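Local coordinates for putative protease (Parabacteroides distasonis ATCC 8503, PDB 3KD4), which is of unknown function but is probably exported and may act as a protease, and carries DUF3857 and DUF3858 family regions, at residues A[167-172]-A[176-181]; A[21-26]-A[126-131]; A[453-458]-A[491-496]; A[415-420]-A[482-487]; A[253-258]-A[292-297]. All coordinates share one frame; numbering follows the deposited sequence. Where two conformers were deposited one is given.

Interaction 1 of 5, residues A[167-172]-A[176-181]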
# COMPACT_ATOMS: atom_id res chain seq x y z
N VAL A 167 3.42 -25.05 16.95
CA VAL A 167 3.40 -26.45 17.36
C VAL A 167 3.66 -27.30 16.10
O VAL A 167 2.99 -27.15 15.09
CB VAL A 167 2.07 -26.81 18.00
CG1 VAL A 167 2.04 -28.31 18.43
CG2 VAL A 167 1.79 -25.88 19.24
N GLU A 168 4.67 -28.17 16.16
CA GLU A 168 5.08 -28.94 14.99
C GLU A 168 4.53 -30.33 15.12
O GLU A 168 4.53 -30.87 16.19
CB GLU A 168 6.61 -29.04 14.92
CG GLU A 168 7.30 -27.74 14.62
CD GLU A 168 8.84 -27.85 14.71
OE1 GLU A 168 9.36 -28.62 15.57
OE2 GLU A 168 9.52 -27.16 13.92
N GLU A 169 4.06 -30.92 14.03
CA GLU A 169 3.43 -32.21 14.08
C GLU A 169 3.70 -32.90 12.75
O GLU A 169 3.34 -32.37 11.70
CB GLU A 169 1.94 -32.00 14.28
CG GLU A 169 1.10 -33.22 14.32
CD GLU A 169 -0.34 -32.88 14.61
OE1 GLU A 169 -0.59 -31.68 14.89
OE2 GLU A 169 -1.21 -33.78 14.55
N SER A 170 4.40 -34.01 12.76
CA SER A 170 4.54 -34.78 11.56
C SER A 170 3.67 -36.01 11.59
O SER A 170 3.39 -36.60 12.66
CB SER A 170 5.99 -35.11 11.27
OG SER A 170 6.52 -36.00 12.22
N HIS A 171 3.22 -36.39 10.40
CA HIS A 171 2.37 -37.56 10.23
C HIS A 171 2.34 -37.93 8.76
O HIS A 171 2.32 -37.05 7.90
CB HIS A 171 0.93 -37.25 10.72
CG HIS A 171 0.22 -36.26 9.86
ND1 HIS A 171 -0.59 -36.63 8.81
CD2 HIS A 171 0.27 -34.90 9.85
CE1 HIS A 171 -1.01 -35.54 8.18
NE2 HIS A 171 -0.53 -34.48 8.81
N ASP A 172 2.36 -39.22 8.47
CA ASP A 172 2.06 -39.74 7.14
C ASP A 172 2.95 -39.15 6.04
O ASP A 172 2.48 -38.97 4.93
CB ASP A 172 0.57 -39.50 6.85
CG ASP A 172 -0.33 -40.07 7.95
OD1 ASP A 172 -0.40 -41.34 8.08
OD2 ASP A 172 -0.93 -39.25 8.72
N GLU A 176 3.77 -30.73 9.42
CA GLU A 176 2.75 -29.73 9.69
C GLU A 176 3.15 -28.83 10.85
O GLU A 176 3.75 -29.28 11.83
CB GLU A 176 1.42 -30.41 10.01
CG GLU A 176 0.32 -29.42 10.30
CD GLU A 176 -0.96 -30.10 10.62
OE1 GLU A 176 -1.02 -31.34 10.45
OE2 GLU A 176 -1.90 -29.40 11.05
N VAL A 177 2.84 -27.54 10.73
CA VAL A 177 3.05 -26.62 11.81
C VAL A 177 1.77 -25.81 11.98
O VAL A 177 1.11 -25.44 10.99
CB VAL A 177 4.29 -25.72 11.55
CG1 VAL A 177 4.17 -24.98 10.24
CG2 VAL A 177 4.49 -24.74 12.67
N HIS A 178 1.40 -25.58 13.23
CA HIS A 178 0.20 -24.84 13.50
C HIS A 178 0.37 -23.88 14.65
O HIS A 178 1.24 -24.08 15.51
CB HIS A 178 -1.03 -25.75 13.68
CG HIS A 178 -0.94 -26.72 14.82
ND1 HIS A 178 -0.45 -28.00 14.69
CD2 HIS A 178 -1.34 -26.60 16.12
CE1 HIS A 178 -0.53 -28.63 15.85
NE2 HIS A 178 -1.05 -27.80 16.74
N TRP A 179 -0.47 -22.85 14.65
CA TRP A 179 -0.51 -21.89 15.74
C TRP A 179 -1.97 -21.63 16.13
O TRP A 179 -2.85 -21.67 15.26
CB TRP A 179 0.09 -20.56 15.28
CG TRP A 179 1.47 -20.53 14.80
CD1 TRP A 179 2.53 -19.97 15.45
CD2 TRP A 179 1.98 -20.99 13.52
NE1 TRP A 179 3.66 -20.07 14.68
CE2 TRP A 179 3.36 -20.67 13.49
CE3 TRP A 179 1.42 -21.61 12.42
CZ2 TRP A 179 4.19 -21.00 12.41
CZ3 TRP A 179 2.23 -21.93 11.33
CH2 TRP A 179 3.61 -21.63 11.34
N THR A 180 -2.21 -21.27 17.40
CA THR A 180 -3.52 -20.86 17.86
C THR A 180 -3.44 -19.50 18.54
O THR A 180 -2.71 -19.33 19.52
CB THR A 180 -4.14 -21.90 18.77
OG1 THR A 180 -4.24 -23.13 18.05
CG2 THR A 180 -5.57 -21.48 19.21
N LEU A 181 -4.09 -18.49 17.97
CA LEU A 181 -4.09 -17.16 18.58
C LEU A 181 -5.48 -16.93 19.17
O LEU A 181 -6.48 -17.42 18.63
CB LEU A 181 -3.76 -16.09 17.54
CG LEU A 181 -2.43 -16.07 16.77
CD1 LEU A 181 -2.32 -17.18 15.71
CD2 LEU A 181 -2.26 -14.68 16.11
O HOH W 1 -1.20 -32.11 7.90
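V167 and H178 form an antiparallel hydrogen-bonded pair, V167 N reaching H178 O at 2.8 Å, and E169 pairs with E176 in the same way, so that the two strands make a β-hairpin. On the face carrying V167, E169, E176 and H178, the imidazole of H178 leans back toward the partner strand, its CG standing between the backbone N and the carbonyl carbon (chi1 61°). V167 CB then lies over one ring face, 3.8 Å from the ring centroid, a CH-pi contact, while E169 OE1 sits at the ring edge, 3.2 Å from H178 CE1. With a serine in place of H178, V167 would probably lose its aromatic cover and E169 OE1 the ring edge beside it. Nearer the turn, H171 ND1 donates to D172 OD2 in the ring plane; in the modelled conformer of E176, one water bridges H171 NE2 and E176 OE1, and OE2 bonds to S146. Strand 167-171 is one of the two outermost strands of its mixed sheet, and strand 174-184 separates it from strand 140-150.

Interaction 2 of 5, residues A[21-26]-A[126-131]. With GOL (glycerol), chain F.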
# COMPACT_ATOMS: atom_id res chain seq x y z
N GLY A 21 3.22 -30.49 -6.34
CA GLY A 21 3.20 -29.06 -6.55
C GLY A 21 1.80 -28.44 -6.52
O GLY A 21 1.68 -27.23 -6.48
N SER A 22 0.77 -29.26 -6.48
CA SER A 22 -0.57 -28.78 -6.22
C SER A 22 -0.69 -28.25 -4.75
O SER A 22 0.12 -28.58 -3.87
CB SER A 22 -1.60 -29.89 -6.48
OG SER A 22 -1.53 -30.93 -5.53
N GLN A 23 -1.67 -27.39 -4.54
CA GLN A 23 -1.90 -26.76 -3.24
C GLN A 23 -3.36 -26.76 -2.89
O GLN A 23 -4.25 -26.90 -3.75
CB GLN A 23 -1.36 -25.32 -3.20
CG GLN A 23 0.15 -25.27 -3.37
CD GLN A 23 0.74 -23.89 -3.25
OE1 GLN A 23 0.13 -23.00 -2.69
NE2 GLN A 23 1.96 -23.72 -3.76
N GLU A 24 -3.63 -26.64 -1.59
CA GLU A 24 -4.95 -26.34 -1.13
C GLU A 24 -4.84 -25.23 -0.14
O GLU A 24 -3.89 -25.19 0.70
CB GLU A 24 -5.64 -27.57 -0.53
CG GLU A 24 -7.02 -27.24 0.08
CD GLU A 24 -7.85 -28.47 0.56
OE1 GLU A 24 -7.31 -29.57 0.54
OE2 GLU A 24 -9.02 -28.29 0.99
N TYR A 25 -5.77 -24.29 -0.24
CA TYR A 25 -6.01 -23.30 0.81
C TYR A 25 -7.46 -23.47 1.31
O TYR A 25 -8.41 -23.45 0.52
CB TYR A 25 -5.78 -21.88 0.28
CG TYR A 25 -6.29 -20.79 1.21
CD1 TYR A 25 -5.68 -20.57 2.44
CD2 TYR A 25 -7.38 -19.97 0.87
CE1 TYR A 25 -6.13 -19.57 3.30
CE2 TYR A 25 -7.84 -18.94 1.75
CZ TYR A 25 -7.21 -18.77 2.95
OH TYR A 25 -7.59 -17.79 3.84
N ARG A 26 -7.64 -23.69 2.59
CA ARG A 26 -8.96 -23.89 3.17
C ARG A 26 -9.19 -22.84 4.25
O ARG A 26 -8.34 -22.64 5.13
CB ARG A 26 -9.14 -25.28 3.75
CG ARG A 26 -10.57 -25.53 4.30
CD ARG A 26 -10.84 -27.01 4.52
NE ARG A 26 -12.25 -27.20 4.98
CZ ARG A 26 -12.81 -28.38 5.14
NH1 ARG A 26 -12.12 -29.49 4.85
NH2 ARG A 26 -14.05 -28.48 5.55
N PRO A 126 5.20 -21.75 -7.99
CA PRO A 126 6.52 -22.36 -7.80
C PRO A 126 6.75 -22.93 -6.41
O PRO A 126 7.54 -23.84 -6.26
CB PRO A 126 7.49 -21.21 -8.06
CG PRO A 126 6.76 -20.23 -8.84
CD PRO A 126 5.32 -20.34 -8.40
N ALA A 127 6.03 -22.41 -5.41
CA ALA A 127 6.28 -22.79 -4.02
C ALA A 127 5.06 -22.44 -3.18
O ALA A 127 4.18 -21.75 -3.64
CB ALA A 127 7.55 -22.02 -3.50
N LEU A 128 4.99 -22.94 -1.95
CA LEU A 128 4.03 -22.45 -0.98
C LEU A 128 4.59 -21.12 -0.46
O LEU A 128 5.73 -21.05 -0.00
CB LEU A 128 3.81 -23.46 0.16
CG LEU A 128 2.79 -23.07 1.22
CD1 LEU A 128 1.41 -22.76 0.58
CD2 LEU A 128 2.57 -24.13 2.32
N ASP A 129 3.79 -20.05 -0.53
CA ASP A 129 4.27 -18.70 -0.34
C ASP A 129 3.13 -17.88 0.32
O ASP A 129 2.17 -17.52 -0.35
CB ASP A 129 4.66 -18.12 -1.71
CG ASP A 129 5.47 -16.82 -1.63
OD1 ASP A 129 5.53 -16.14 -0.57
OD2 ASP A 129 6.09 -16.49 -2.69
N ILE A 130 3.24 -17.65 1.62
CA ILE A 130 2.15 -17.14 2.45
C ILE A 130 2.58 -15.83 3.09
O ILE A 130 3.71 -15.70 3.53
CB ILE A 130 1.82 -18.16 3.56
CG1 ILE A 130 1.31 -19.49 2.95
CG2 ILE A 130 0.73 -17.66 4.49
CD1 ILE A 130 1.40 -20.65 3.94
N ASN A 131 1.66 -14.86 3.09
CA ASN A 131 1.76 -13.64 3.85
C ASN A 131 0.35 -13.25 4.28
O ASN A 131 -0.32 -12.46 3.60
CB ASN A 131 2.37 -12.52 2.99
CG ASN A 131 2.43 -11.19 3.73
OD1 ASN A 131 2.68 -11.14 4.94
ND2 ASN A 131 2.22 -10.11 3.00
C1 GOL F . 0.05 -20.02 -1.50
O1 GOL F . 1.27 -20.60 -1.88
C2 GOL F . -0.38 -19.26 -2.72
O2 GOL F . -1.29 -18.24 -2.40
C3 GOL F . 0.89 -18.67 -3.36
O3 GOL F . 1.22 -17.43 -2.77
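Q23 spans the gap between two chain segments that share no backbone hydrogen bonds, the closest CA atoms, Q23 CA and L128 CA, being 7.7 Å apart. The close part of the contact is its amide: NE2 donates a weak bond to A127 O at 3.0 Å, and OE1 comes within 3.5 Å of L128 CD1. Beyond CG the chain runs extended (chi2 -176°), which carries the amide across to the other segment. Q23 opens strand 23-33 of the large mixed sheet, whereas 126-131 leads into strand 129-133 at the edge of a separate three-stranded antiparallel sheet, so the glutamine reaches from the large sheet to the loop entering the smaller one. Replacing Q23 by an alanine is likely to deprive A127 O of this donor and glycerol O1 of its acceptor, and to open a gap beside L128. The looser side is filled by that glycerol, probably from the crystallisation liquor. Its O1 donates to Q23 OE1 (2.8 Å) and accepts from D129 N (2.9 Å), while O3 gives a bond to D129 O (2.6 Å). On the packed side, L128 also rests on W15, I147 and V149.

Interaction 3 of 5, residues A[453-458]-A[491-496]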
# COMPACT_ATOMS: atom_id res chain seq x y z
N GLY A 453 10.50 19.26 14.02
CA GLY A 453 10.19 20.17 12.91
C GLY A 453 9.95 21.59 13.34
O GLY A 453 10.15 21.94 14.49
N LYS A 454 9.50 22.41 12.39
CA LYS A 454 9.35 23.85 12.64
C LYS A 454 8.45 24.42 11.56
O LYS A 454 8.50 23.98 10.43
CB LYS A 454 10.74 24.51 12.61
CG LYS A 454 10.77 26.03 12.78
CD LYS A 454 12.18 26.57 12.85
CE LYS A 454 12.85 26.61 11.48
NZ LYS A 454 14.22 27.33 11.56
N VAL A 455 7.63 25.38 11.95
CA VAL A 455 6.77 26.13 11.02
C VAL A 455 7.03 27.62 11.27
O VAL A 455 7.12 28.06 12.42
CB VAL A 455 5.27 25.83 11.23
CG1 VAL A 455 4.40 26.78 10.41
CG2 VAL A 455 4.93 24.38 10.89
N THR A 456 7.20 28.40 10.21
CA THR A 456 7.38 29.81 10.37
C THR A 456 6.50 30.59 9.43
O THR A 456 6.13 30.11 8.35
CB THR A 456 8.84 30.27 10.11
OG1 THR A 456 9.11 30.13 8.72
CG2 THR A 456 9.88 29.48 10.99
N ARG A 457 6.24 31.84 9.82
CA ARG A 457 5.58 32.80 8.97
C ARG A 457 6.26 34.15 9.17
O ARG A 457 6.43 34.62 10.30
CB ARG A 457 4.10 32.92 9.33
CG ARG A 457 3.34 33.82 8.41
CD ARG A 457 1.92 33.99 8.87
NE ARG A 457 1.80 34.99 9.93
CZ ARG A 457 0.65 35.37 10.47
NH1 ARG A 457 -0.50 34.82 10.08
NH2 ARG A 457 0.64 36.34 11.39
N THR A 458 6.68 34.77 8.07
CA THR A 458 7.22 36.11 8.14
C THR A 458 6.35 36.99 7.26
O THR A 458 5.86 36.54 6.23
CB THR A 458 8.66 36.19 7.64
OG1 THR A 458 8.67 35.79 6.28
CG2 THR A 458 9.56 35.29 8.42
N ILE A 491 1.70 20.49 12.40
CA ILE A 491 0.85 20.26 11.23
C ILE A 491 -0.33 21.21 11.31
O ILE A 491 -0.73 21.84 10.32
CB ILE A 491 0.38 18.77 11.11
CG1 ILE A 491 1.58 17.88 10.80
CG2 ILE A 491 -0.70 18.65 10.03
CD1 ILE A 491 1.39 16.37 11.20
N HIS A 492 -0.88 21.33 12.49
CA HIS A 492 -1.98 22.25 12.71
C HIS A 492 -1.58 23.73 12.46
O HIS A 492 -2.35 24.51 11.90
CB HIS A 492 -2.52 22.04 14.12
CG HIS A 492 -3.56 23.02 14.54
ND1 HIS A 492 -4.83 23.02 14.01
CD2 HIS A 492 -3.53 24.02 15.46
CE1 HIS A 492 -5.53 24.00 14.56
NE2 HIS A 492 -4.77 24.61 15.45
N GLU A 493 -0.38 24.12 12.86
CA GLU A 493 0.08 25.50 12.61
C GLU A 493 0.09 25.76 11.11
O GLU A 493 -0.30 26.85 10.66
CB GLU A 493 1.45 25.77 13.22
CG GLU A 493 1.87 27.26 13.12
CD GLU A 493 2.00 27.95 14.47
OE1 GLU A 493 1.31 27.56 15.42
OE2 GLU A 493 2.82 28.88 14.57
N TRP A 494 0.47 24.75 10.34
CA TRP A 494 0.48 24.87 8.89
C TRP A 494 -0.92 24.96 8.28
O TRP A 494 -1.15 25.81 7.42
CB TRP A 494 1.25 23.71 8.24
CG TRP A 494 1.37 23.89 6.78
CD1 TRP A 494 0.63 23.29 5.83
CD2 TRP A 494 2.27 24.76 6.10
NE1 TRP A 494 1.00 23.74 4.58
CE2 TRP A 494 2.03 24.63 4.72
CE3 TRP A 494 3.27 25.63 6.53
CZ2 TRP A 494 2.75 25.35 3.75
CZ3 TRP A 494 4.01 26.34 5.57
CH2 TRP A 494 3.75 26.19 4.20
N THR A 495 -1.83 24.09 8.71
CA THR A 495 -3.11 23.93 8.01
C THR A 495 -4.20 24.87 8.53
O THR A 495 -5.13 25.15 7.80
CB THR A 495 -3.65 22.49 8.09
OG1 THR A 495 -3.84 22.13 9.48
CG2 THR A 495 -2.67 21.48 7.41
N ASN A 496 -4.10 25.33 9.77
CA ASN A 496 -5.16 26.19 10.37
C ASN A 496 -5.37 27.43 9.50
O ASN A 496 -4.46 28.23 9.34
CB ASN A 496 -4.74 26.62 11.77
CG ASN A 496 -5.79 27.40 12.50
OD1 ASN A 496 -6.91 26.95 12.62
ND2 ASN A 496 -5.41 28.56 13.08
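V455 points its side chain from strand 453-462 at the helix, and one methyl, CG1, does nearly all the touching. With CG1 anti to the backbone N (chi1 171°), this branch meets two helical side chains that follow one another in sequence, E493 and W494. Against E493 the contact is with the aliphatic part of the chain: CG1 lies 3.7 Å from E493 CG, and the two side chains slant across each other. The glutamate also has its CG anti to the backbone N, then bends at chi2 (115°), and in the bent shape its methylenes, not its carboxylate, face the valine. The indole is met differently. V455 CG1 comes to the edge of W494, near the ring plane, with CE3 at 4.2 Å, so the methyl does not cover an indole face. No hydrogen bond joins the two segments, and the contact is one of apolar surfaces alone. The polar end of the indole is served elsewhere, W494 NE1 bonding to D402, while R470 makes a cation-pi contact with the ring. Helix 481-495 thus lies against the five-stranded mixed sheet of the DUF3858 region: V455 also touches I448 and I472 on the two flanking strands, E493 touches I448, and W494 packs on I472 and on E425 and V427 of strand 423-433.

Interaction 4 of 5, residues A[415-420]-A[482-487]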
# COMPACT_ATOMS: atom_id res chain seq x y z
N ASN A 415 -2.24 4.86 18.65
CA ASN A 415 -1.29 4.12 17.81
C ASN A 415 -0.21 5.01 17.25
O ASN A 415 -0.33 6.23 17.29
CB ASN A 415 -2.03 3.42 16.68
CG ASN A 415 -2.97 2.36 17.20
OD1 ASN A 415 -4.17 2.58 17.35
ND2 ASN A 415 -2.41 1.24 17.56
N LEU A 416 0.84 4.40 16.73
CA LEU A 416 1.86 5.14 16.01
C LEU A 416 1.25 5.95 14.93
O LEU A 416 0.29 5.51 14.29
CB LEU A 416 2.90 4.22 15.39
CG LEU A 416 3.84 3.50 16.36
CD1 LEU A 416 4.79 2.62 15.54
CD2 LEU A 416 4.62 4.49 17.22
N PHE A 417 1.83 7.13 14.74
CA PHE A 417 1.44 8.08 13.73
C PHE A 417 2.54 8.15 12.67
O PHE A 417 3.70 8.31 13.02
CB PHE A 417 1.29 9.43 14.42
CG PHE A 417 0.85 10.52 13.53
CD1 PHE A 417 -0.37 10.46 12.91
CD2 PHE A 417 1.65 11.63 13.32
CE1 PHE A 417 -0.78 11.49 12.07
CE2 PHE A 417 1.22 12.68 12.47
CZ PHE A 417 0.01 12.58 11.85
N GLU A 418 2.19 8.01 11.40
CA GLU A 418 3.20 7.97 10.32
C GLU A 418 2.89 8.92 9.22
O GLU A 418 1.76 8.97 8.74
CB GLU A 418 3.26 6.53 9.72
CG GLU A 418 4.42 6.28 8.74
CD GLU A 418 4.47 4.84 8.29
OE1 GLU A 418 5.20 4.08 8.93
OE2 GLU A 418 3.76 4.46 7.35
N LEU A 419 3.90 9.67 8.78
CA LEU A 419 3.76 10.60 7.68
C LEU A 419 4.13 9.91 6.37
O LEU A 419 4.95 9.00 6.36
CB LEU A 419 4.71 11.77 7.88
CG LEU A 419 4.65 12.54 9.20
CD1 LEU A 419 5.64 13.69 9.09
CD2 LEU A 419 3.23 13.06 9.46
N PRO A 420 3.54 10.35 5.24
CA PRO A 420 3.88 9.74 3.96
C PRO A 420 5.36 9.91 3.60
O PRO A 420 5.96 9.02 3.00
CB PRO A 420 2.99 10.50 2.96
CG PRO A 420 1.96 11.17 3.75
CD PRO A 420 2.50 11.39 5.11
N ALA A 482 3.27 9.59 22.73
CA ALA A 482 4.00 10.59 23.54
C ALA A 482 4.57 11.73 22.69
O ALA A 482 4.70 12.86 23.16
CB ALA A 482 5.12 9.93 24.34
N GLU A 483 4.88 11.45 21.42
CA GLU A 483 5.48 12.42 20.52
C GLU A 483 4.44 13.10 19.66
O GLU A 483 4.74 14.07 18.99
CB GLU A 483 6.48 11.72 19.59
CG GLU A 483 7.81 11.33 20.21
CD GLU A 483 8.61 10.32 19.39
OE1 GLU A 483 8.05 9.56 18.57
OE2 GLU A 483 9.84 10.28 19.59
N TYR A 484 3.21 12.59 19.68
CA TYR A 484 2.20 12.99 18.72
C TYR A 484 1.77 14.44 18.89
O TYR A 484 1.59 15.15 17.90
CB TYR A 484 1.03 12.04 18.82
CG TYR A 484 -0.20 12.43 18.05
CD1 TYR A 484 -0.26 12.30 16.66
CD2 TYR A 484 -1.32 12.92 18.71
CE1 TYR A 484 -1.42 12.66 15.94
CE2 TYR A 484 -2.48 13.28 18.01
CZ TYR A 484 -2.54 13.12 16.64
OH TYR A 484 -3.69 13.47 15.95
N SER A 485 1.64 14.92 20.12
CA SER A 485 1.16 16.28 20.32
C SER A 485 2.08 17.33 19.67
O SER A 485 1.60 18.27 19.04
CB SER A 485 0.94 16.55 21.80
OG SER A 485 -0.23 15.89 22.24
N ASP A 486 3.39 17.14 19.80
CA ASP A 486 4.35 18.03 19.19
C ASP A 486 4.27 18.08 17.66
O ASP A 486 4.35 19.18 17.10
CB ASP A 486 5.78 17.67 19.62
CG ASP A 486 6.06 18.02 21.07
OD1 ASP A 486 5.30 18.82 21.68
OD2 ASP A 486 7.06 17.49 21.62
N VAL A 487 4.12 16.94 16.98
CA VAL A 487 4.02 17.00 15.52
C VAL A 487 2.63 17.51 15.08
O VAL A 487 2.48 18.22 14.09
CB VAL A 487 4.43 15.68 14.82
CG1 VAL A 487 3.52 14.54 15.20
CG2 VAL A 487 4.47 15.88 13.27
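F417 and Y484 form a T-shaped (edge-to-face) aromatic pair, buried where the short strand 417-418 faces the first turns of helix 481-495 in the DUF3858 region. The strand belongs to a two-stranded antiparallel ribbon with strand 478-479, which runs just ahead of the helix, so the contact packs the helix against the ribbon that precedes it. The ring centroids are 5.1 Å apart and the planes stand at 78°, with the edge of the tyrosine turned to the face of the phenylalanine. Y484 CE1 hangs over the centre of that face, while its neighbour CD1 is 3.8 Å from F417 CG. With CG anti to the backbone N (chi1 -178°), the F417 ring is carried out from its strand toward the helix, and the two side chains cross at about a right angle. One helical turn on, V487 joins from the helix through a single methyl. F192 and F479 of the neighbouring strand also touch F417, and F479 touches V487 as well. Y484 keeps its hydroxyl out of the apolar contact, bonding through OH to the backbone oxygen of N410. V487 CG1 approaches F417 obliquely, 3.9 Å from CD2.

Interaction 5 of 5, residues A[253-258]-A[292-297]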
# COMPACT_ATOMS: atom_id res chain seq x y z
N ASP A 253 9.39 7.87 -19.79
CA ASP A 253 8.25 8.64 -20.28
C ASP A 253 7.48 7.86 -21.32
O ASP A 253 6.26 7.89 -21.33
CB ASP A 253 8.70 9.97 -20.87
CG ASP A 253 9.20 10.94 -19.80
OD1 ASP A 253 8.91 10.70 -18.61
OD2 ASP A 253 9.89 11.91 -20.16
N HIS A 254 8.18 7.15 -22.21
CA HIS A 254 7.46 6.31 -23.15
C HIS A 254 6.55 5.31 -22.45
O HIS A 254 5.40 5.15 -22.86
CB HIS A 254 8.38 5.54 -24.07
CG HIS A 254 7.62 4.79 -25.12
ND1 HIS A 254 7.15 5.40 -26.27
CD2 HIS A 254 7.18 3.50 -25.16
CE1 HIS A 254 6.49 4.51 -26.99
NE2 HIS A 254 6.50 3.35 -26.35
N ILE A 255 7.06 4.67 -21.40
CA ILE A 255 6.28 3.70 -20.68
C ILE A 255 5.14 4.34 -19.91
O ILE A 255 4.00 3.90 -20.01
CB ILE A 255 7.14 2.77 -19.77
CG1 ILE A 255 7.95 1.82 -20.66
CG2 ILE A 255 6.22 1.94 -18.88
CD1 ILE A 255 9.25 1.29 -20.09
N LEU A 256 5.43 5.41 -19.19
CA LEU A 256 4.40 6.14 -18.45
C LEU A 256 3.30 6.65 -19.37
O LEU A 256 2.14 6.61 -19.01
CB LEU A 256 5.00 7.37 -17.75
CG LEU A 256 5.89 7.23 -16.51
CD1 LEU A 256 6.47 8.64 -16.16
CD2 LEU A 256 5.11 6.65 -15.35
N ASN A 257 3.66 7.12 -20.55
CA ASN A 257 2.68 7.71 -21.46
C ASN A 257 1.88 6.69 -22.23
O ASN A 257 0.85 7.03 -22.75
CB ASN A 257 3.35 8.66 -22.46
CG ASN A 257 3.86 9.92 -21.80
OD1 ASN A 257 3.41 10.28 -20.72
ND2 ASN A 257 4.83 10.58 -22.44
N ASN A 258 2.35 5.46 -22.32
CA ASN A 258 1.73 4.50 -23.22
C ASN A 258 1.20 3.23 -22.58
O ASN A 258 0.53 2.47 -23.25
CB ASN A 258 2.72 4.19 -24.34
CG ASN A 258 2.91 5.38 -25.26
OD1 ASN A 258 2.07 5.64 -26.08
ND2 ASN A 258 3.98 6.14 -25.08
N GLN A 292 9.46 -4.99 -15.35
CA GLN A 292 10.38 -5.79 -16.20
C GLN A 292 10.55 -5.16 -17.56
O GLN A 292 11.64 -5.17 -18.10
CB GLN A 292 9.92 -7.24 -16.34
CG GLN A 292 10.85 -8.14 -17.18
CD GLN A 292 12.26 -8.28 -16.64
OE1 GLN A 292 12.59 -7.78 -15.57
NE2 GLN A 292 13.11 -8.99 -17.39
N LEU A 293 9.47 -4.60 -18.11
CA LEU A 293 9.56 -3.91 -19.40
C LEU A 293 10.56 -2.73 -19.34
O LEU A 293 11.45 -2.56 -20.20
CB LEU A 293 8.17 -3.41 -19.82
CG LEU A 293 8.16 -2.63 -21.13
CD1 LEU A 293 8.78 -3.50 -22.26
CD2 LEU A 293 6.74 -2.12 -21.53
N LEU A 294 10.42 -1.92 -18.31
CA LEU A 294 11.30 -0.78 -18.09
C LEU A 294 12.75 -1.27 -17.91
O LEU A 294 13.67 -0.77 -18.52
CB LEU A 294 10.79 -0.04 -16.85
CG LEU A 294 11.50 1.19 -16.30
CD1 LEU A 294 11.59 2.32 -17.35
CD2 LEU A 294 10.80 1.65 -14.99
N ASN A 295 12.94 -2.27 -17.05
CA ASN A 295 14.26 -2.87 -16.86
C ASN A 295 14.89 -3.38 -18.17
O ASN A 295 16.06 -3.08 -18.47
CB ASN A 295 14.13 -4.01 -15.83
CG ASN A 295 15.45 -4.67 -15.51
OD1 ASN A 295 16.43 -4.01 -15.18
ND2 ASN A 295 15.48 -5.98 -15.65
N VAL A 296 14.13 -4.13 -18.96
CA VAL A 296 14.62 -4.65 -20.24
C VAL A 296 15.01 -3.50 -21.18
O VAL A 296 16.07 -3.52 -21.81
CB VAL A 296 13.57 -5.52 -20.93
CG1 VAL A 296 13.91 -5.76 -22.41
CG2 VAL A 296 13.39 -6.86 -20.15
N MSE A 297 14.18 -2.48 -21.23
CA MSE A 297 14.42 -1.37 -22.16
C MSE A 297 15.59 -0.52 -21.69
O MSE A 297 16.47 -0.17 -22.49
CB MSE A 297 13.15 -0.55 -22.33
CG MSE A 297 12.08 -1.30 -23.05
SE MSE A 297 10.48 -0.23 -23.48
CE MSE A 297 11.25 0.68 -25.04
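I255 CD1 carries all the apolar contacts between these two segments, which join helix 244-258 to helix 287-300; their axes come no closer than 10.7 Å and run nearly antiparallel at 151°. This methyl meets the backbone as well as side chains, lying 3.5 Å from L294 CA and 3.7 Å from L294 CD1. L293 adds its CG at 4.2 Å. The selenium of M297, modelled as selenomethionine, lies close too, with SE 3.9 Å from I255 CD1. Extension of the isoleucine beyond CG1 (chi2 154°) takes CD1 across the gap between the helices. Hydrogen bonding stays within each segment: near the end of helix 244-258, N258 ND2 donates to H254 O at 2.8 Å. Around the contact, M297 also packs on A234 and L237 of helix 228-238, and H254 meets F233 of that helix edge-to-face. With no hydrogen bond between 253-258 and 292-297, the contact rests on dispersion and on the burial of apolar surface.

Overall arrangement
The five contacts spread over an elongated chain. Along it the order is interaction 2, then 1, then 5, with the segments of 4 and 3 alternating last. Interactions 1 and 2 both reach the large mixed sheet of the DUF3857 region, with centres about 16 Å apart and no direct touch. Interactions 3 and 4 share helix 481-495 in the DUF3858 region and touch through I491, whose CD1 packs on F417 CE2 at 3.9 Å. Interaction 5, between two helices, stands apart in space, its centre about 32 Å from that of interaction 2 and 37 Å from that of interaction 4. With centres of interactions 1 and 3 about 54 Å apart, the contacts sample separate parts of the chain.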